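Local coordinates for protein fatty acid biosynthesis transcriptional regulator (Streptococcus pneumoniae, PDB 6JBX) that represses the pneumococcal fatty acid synthesis pathway as a DNA-binding regulator of the MarR family, with acyl-ACP as co-repressor, at a contact of chain A with DNA and the interface of chains B and A. Numbering follows the deposited sequence. Chains: chain A/B, Fatty acid biosynthesis transcriptional regulator.

Contact 1: a contact of chain A with DNA. Residues chain A 44, 69-70, 73. With nucleotides of chain C.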
loop_
_atom_site.group_PDB
_atom_site.type_symbol
_atom_site.label_atom_id
_atom_site.label_comp_id
_atom_site.label_asym_id
_atom_site.label_seq_id
_atom_site.Cartn_x
_atom_site.Cartn_y
_atom_site.Cartn_z
ATOM N N LYS A 44 -7.946 -5.055 -4.443
ATOM C CA LYS A 44 -8.105 -5.856 -3.234
ATOM C C LYS A 44 -8.668 -7.258 -3.547
ATOM O O LYS A 44 -8.179 -8.282 -2.991
ATOM C CB LYS A 44 -8.988 -5.113 -2.234
ATOM C CG LYS A 44 -8.355 -3.877 -1.612
ATOM C CD LYS A 44 -9.304 -3.195 -0.657
ATOM C CE LYS A 44 -8.793 -1.894 -0.065
ATOM N NZ LYS A 44 -7.962 -2.153 1.122
ATOM N N VAL A 69 -7.247 -8.570 7.512
ATOM C CA VAL A 69 -8.574 -7.987 7.706
ATOM C C VAL A 69 -9.428 -8.955 8.546
ATOM O O VAL A 69 -9.069 -10.123 8.720
ATOM C CB VAL A 69 -9.252 -7.640 6.373
ATOM C CG1 VAL A 69 -8.516 -6.548 5.610
ATOM C CG2 VAL A 69 -9.492 -8.855 5.511
ATOM N N THR A 70 -10.544 -8.466 9.096
ATOM C CA THR A 70 -11.374 -9.324 9.917
ATOM C C THR A 70 -12.064 -10.348 9.018
ATOM O O THR A 70 -12.211 -10.128 7.793
ATOM C CB THR A 70 -12.430 -8.557 10.726
ATOM O OG1 THR A 70 -13.330 -7.940 9.794
ATOM C CG2 THR A 70 -11.787 -7.557 11.653
ATOM N N THR A 73 -15.167 -9.106 7.065
ATOM C CA THR A 73 -14.755 -8.441 5.825
ATOM C C THR A 73 -14.435 -9.452 4.735
ATOM O O THR A 73 -14.786 -9.248 3.597
ATOM C CB THR A 73 -13.525 -7.586 6.064
ATOM O OG1 THR A 73 -13.948 -6.599 7.015
ATOM C CG2 THR A 73 -12.965 -6.989 4.786
ATOM P P DG C 13 -14.588 -3.992 -2.875
ATOM O OP1 DG C 13 -13.248 -3.913 -3.555
ATOM O OP2 DG C 13 -15.168 -5.327 -2.606
ATOM O "O5'" DG C 13 -14.450 -3.221 -1.486
ATOM C "C5'" DG C 13 -13.331 -2.356 -1.245
ATOM C "C4'" DG C 13 -13.256 -2.035 0.224
ATOM O "O4'" DG C 13 -14.519 -1.474 0.634
ATOM C "C3'" DG C 13 -13.003 -3.249 1.112
ATOM O "O3'" DG C 13 -11.670 -3.061 1.567
ATOM C "C2'" DG C 13 -14.113 -3.199 2.153
ATOM C "C1'" DG C 13 -14.724 -1.808 1.988
ATOM N N9 DG C 13 -16.150 -1.613 2.266
ATOM C C8 DG C 13 -17.225 -2.154 1.606
ATOM N N7 DG C 13 -18.374 -1.686 2.027
ATOM C C5 DG C 13 -18.032 -0.776 3.022
ATOM C C6 DG C 13 -18.857 0.038 3.864
ATOM O O6 DG C 13 -20.089 0.116 3.895
ATOM N N1 DG C 13 -18.097 0.819 4.732
ATOM C C2 DG C 13 -16.730 0.819 4.788
ATOM N N2 DG C 13 -16.177 1.621 5.699
ATOM N N3 DG C 13 -15.951 0.067 4.015
ATOM C C4 DG C 13 -16.668 -0.721 3.186
ATOM P P DT C 14 -11.047 -4.069 2.565
ATOM O OP1 DT C 14 -9.618 -3.684 2.838
ATOM O OP2 DT C 14 -11.471 -5.416 2.144
ATOM O "O5'" DT C 14 -11.718 -3.706 3.959
ATOM C "C5'" DT C 14 -11.291 -2.522 4.589
ATOM C "C4'" DT C 14 -12.119 -2.290 5.821
ATOM O "O4'" DT C 14 -13.465 -2.044 5.432
ATOM C "C3'" DT C 14 -12.243 -3.459 6.783
ATOM O "O3'" DT C 14 -11.140 -3.503 7.669
ATOM C "C2'" DT C 14 -13.526 -3.128 7.528
ATOM C "C1'" DT C 14 -14.219 -2.113 6.643
ATOM N N1 DT C 14 -15.594 -2.453 6.281
ATOM C C2 DT C 14 -16.604 -1.769 6.909
ATOM O O2 DT C 14 -16.397 -0.957 7.780
ATOM N N3 DT C 14 -17.872 -2.133 6.529
ATOM C C4 DT C 14 -18.215 -3.102 5.615
ATOM O O4 DT C 14 -19.390 -3.286 5.334
ATOM C C5 DT C 14 -17.100 -3.809 5.020
ATOM C C7 DT C 14 -17.375 -4.877 4.009
ATOM C C6 DT C 14 -15.862 -3.450 5.377
ATOM P P DC C 15 -11.049 -4.639 8.754
ATOM O OP1 DC C 15 -9.648 -4.711 9.185
ATOM O OP2 DC C 15 -11.752 -5.881 8.268
ATOM O "O5'" DC C 15 -11.919 -4.084 9.972
ATOM C "C5'" DC C 15 -11.681 -2.763 10.505
ATOM C "C4'" DC C 15 -12.686 -2.484 11.597
ATOM O "O4'" DC C 15 -14.025 -2.376 11.059
ATOM C "C3'" DC C 15 -12.731 -3.546 12.679
ATOM O "O3'" DC C 15 -12.496 -2.974 13.956
ATOM C "C2'" DC C 15 -14.098 -4.194 12.547
ATOM C "C1'" DC C 15 -14.935 -3.196 11.779
ATOM N N1 DC C 15 -15.882 -3.775 10.792
ATOM C C2 DC C 15 -17.214 -3.339 10.786
ATOM O O2 DC C 15 -17.572 -2.504 11.613
ATOM N N3 DC C 15 -18.064 -3.818 9.861
ATOM C C4 DC C 15 -17.629 -4.679 8.943
ATOM N N4 DC C 15 -18.508 -5.129 8.055
ATOM C C5 DC C 15 -16.283 -5.152 8.928
ATOM C C6 DC C 15 -15.447 -4.668 9.854
#

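Contact 2: the interface of chains B and A. Residues chain B 137, 140-141, 144; chain A 18, 21, 125, 137.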
loop_
_atom_site.group_PDB
_atom_site.type_symbol
_atom_site.label_atom_id
_atom_site.label_comp_id
_atom_site.label_asym_id
_atom_site.label_seq_id
_atom_site.Cartn_x
_atom_site.Cartn_y
_atom_site.Cartn_z
ATOM N N MET B 137 21.635 2.322 -2.672
ATOM C CA MET B 137 20.190 2.118 -2.443
ATOM C C MET B 137 19.416 3.392 -2.800
ATOM O O MET B 137 18.343 3.338 -3.388
ATOM C CB MET B 137 19.904 1.735 -0.986
ATOM C CG MET B 137 18.487 1.226 -0.797
ATOM S SD MET B 137 17.912 1.344 0.885
ATOM C CE MET B 137 18.016 3.108 1.196
ATOM N N GLY B 140 19.224 3.377 -6.520
ATOM C CA GLY B 140 18.277 2.317 -6.882
ATOM C C GLY B 140 16.835 2.795 -6.761
ATOM O O GLY B 140 16.040 2.584 -7.678
ATOM N N LEU B 141 16.512 3.511 -5.684
ATOM C CA LEU B 141 15.137 3.948 -5.466
ATOM C C LEU B 141 14.738 5.010 -6.499
ATOM O O LEU B 141 13.612 4.982 -7.035
ATOM C CB LEU B 141 14.974 4.495 -4.051
ATOM C CG LEU B 141 14.938 3.463 -2.931
ATOM C CD1 LEU B 141 15.009 4.164 -1.582
ATOM C CD2 LEU B 141 13.708 2.567 -2.988
ATOM N N LEU B 144 14.103 3.171 -9.696
ATOM C CA LEU B 144 12.869 2.418 -9.674
ATOM C C LEU B 144 11.686 3.391 -9.780
ATOM O O LEU B 144 10.739 3.151 -10.567
ATOM C CB LEU B 144 12.806 1.562 -8.406
ATOM C CG LEU B 144 11.455 0.906 -8.098
ATOM C CD1 LEU B 144 10.967 0.068 -9.264
ATOM C CD2 LEU B 144 11.552 0.019 -6.856
ATOM N N LEU A 18 9.781 5.899 -1.425
ATOM C CA LEU A 18 9.096 4.665 -1.128
ATOM C C LEU A 18 7.585 4.852 -1.311
ATOM O O LEU A 18 6.911 3.974 -1.910
ATOM C CB LEU A 18 9.424 4.222 0.295
ATOM C CG LEU A 18 10.826 3.664 0.495
ATOM C CD1 LEU A 18 11.089 3.438 1.975
ATOM C CD2 LEU A 18 11.005 2.368 -0.258
ATOM N N ILE A 21 6.732 5.315 -5.029
ATOM C CA ILE A 21 6.861 4.058 -5.719
ATOM C C ILE A 21 5.614 3.236 -5.421
ATOM O O ILE A 21 4.983 2.734 -6.337
ATOM C CB ILE A 21 8.146 3.331 -5.292
ATOM C CG1 ILE A 21 9.372 4.036 -5.877
ATOM C CG2 ILE A 21 8.112 1.863 -5.687
ATOM C CD1 ILE A 21 10.678 3.668 -5.202
ATOM N N ILE A 125 12.333 -4.746 -14.505
ATOM C CA ILE A 125 12.902 -3.810 -13.578
ATOM C C ILE A 125 14.319 -4.278 -13.214
ATOM O O ILE A 125 15.247 -3.469 -13.180
ATOM C CB ILE A 125 12.007 -3.673 -12.334
ATOM C CG1 ILE A 125 10.793 -2.788 -12.615
ATOM C CG2 ILE A 125 12.798 -3.179 -11.148
ATOM C CD1 ILE A 125 9.703 -2.849 -11.562
ATOM N N MET A 137 19.205 -3.408 -3.289
ATOM C CA MET A 137 17.721 -3.390 -3.350
ATOM C C MET A 137 17.166 -4.695 -2.772
ATOM O O MET A 137 16.223 -4.660 -2.009
ATOM C CB MET A 137 17.216 -3.209 -4.781
ATOM C CG MET A 137 17.513 -1.845 -5.361
ATOM S SD MET A 137 16.676 -0.470 -4.504
ATOM C CE MET A 137 15.340 -0.126 -5.638
#

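Contact 1: a contact of chain A with DNA
Three donors converge on OP2 of DC15, a non-bridging phosphate oxygen of the DNA backbone. The shortest bond comes from the hydroxyl OG1 of A:Thr73, 2.6 Å from DC15 OP2. A:Thr70 gives two more: its backbone N lies 3.0 Å from DC15 OP2 in a fairly straight bond (162° at H), and its own hydroxyl OG1 also donates. A:Thr70 can use both groups at once because OG1 sits between its backbone N and carbonyl carbon (chi1 64°), leaning to the same phosphate oxygen as the N-H. A:Thr70 OG1 and A:Thr73 OG1 also lie within hydrogen-bonding distance, 3.1 Å apart; two hydroxyl hydrogens cannot serve all three contacts at once, so this link probably competes with one of the phosphate bonds. A:Thr73 belongs to helix 71-83, the recognition helix of the winged helix-turn-helix, and A:Thr70 stands just ahead of its first turn, so the phosphate is held at the N-terminal end, where the helix dipole probably adds to the attraction. The methyl CG2 of A:Thr73 turns to the preceding phosphate, 3.4 Å from DT14 OP2. A:Val69 packs beside these two phosphates. From helix 43-54, A:Lys44 makes a salt bridge to DT14. All these bonds go to backbone phosphates and read no base edge. The lysine chain runs extended along CG, CD and CE, then bends at the last torsion (chi4 -85°) to bring NZ 2.8 Å from DT14 OP1.

Contact 2: the interface of chains B and A
This is an apolar helix-to-helix patch of the dimer interface, where helix 131-150 of chain B packs among helices 11-34, 105-127 and 131-149 of chain A. It helps hold the two copies together as the dimer that carries the two DNA-binding lobes, and such dimerisation through the terminal helices is typical of MarR regulators. A:Met137 lays its thioether against the backbone of chain B at B:Gly140. Its chain is bent at chi2 and chi3 (-64° and -102°), which folds the terminal methyl over the helix surface, with CE 3.5 Å from the carbonyl O of B:Gly140. The sulfur follows, SD lying 4.0 Å from B:Gly140 CA, where the lack of a side chain lets the methionine come close to the main chain. One turn on, B:Leu144 has CG anti to the backbone N (chi1 169°) and sends CD2 to A:Met137 CE at 4.0 Å and to A:Ile21 CG2. B:Leu144 and A:Ile21 meet at about a right angle, as do B:Leu141 and A:Ile21. The CD2 methyl of B:Leu141 touches two residues a turn apart on helix 11-34, being 3.8 Å from A:Leu18 CD2 and 3.9 Å from A:Ile21 CD1. Leu18 and Leu144 also line a pocket for tridecane, which may come from purification or crystallisation, or stand for part of an acyl chain. The other methyl of B:Leu144, CD1, meets A:Ile125 CD1 at 3.9 Å.

Contact 1 and contact 2 lie about 29 Å apart, measured between the centres of their C-alpha atoms, and share no residue or helix. Contact 1 uses helix 43-54, the start of helix 71-83 and the loop before it; contact 2 sets helices 11-34, 105-127 and 131-149 of chain A against helix 131-150 of chain B. Helix 105-127 leads from the DNA-binding lobe to the dimer region, so the packing at contact 2 probably helps set the spacing of the two recognition helices on the duplex. The tridecane pocket shares residues with contact 2, but the structure alone does not show an effect on DNA binding.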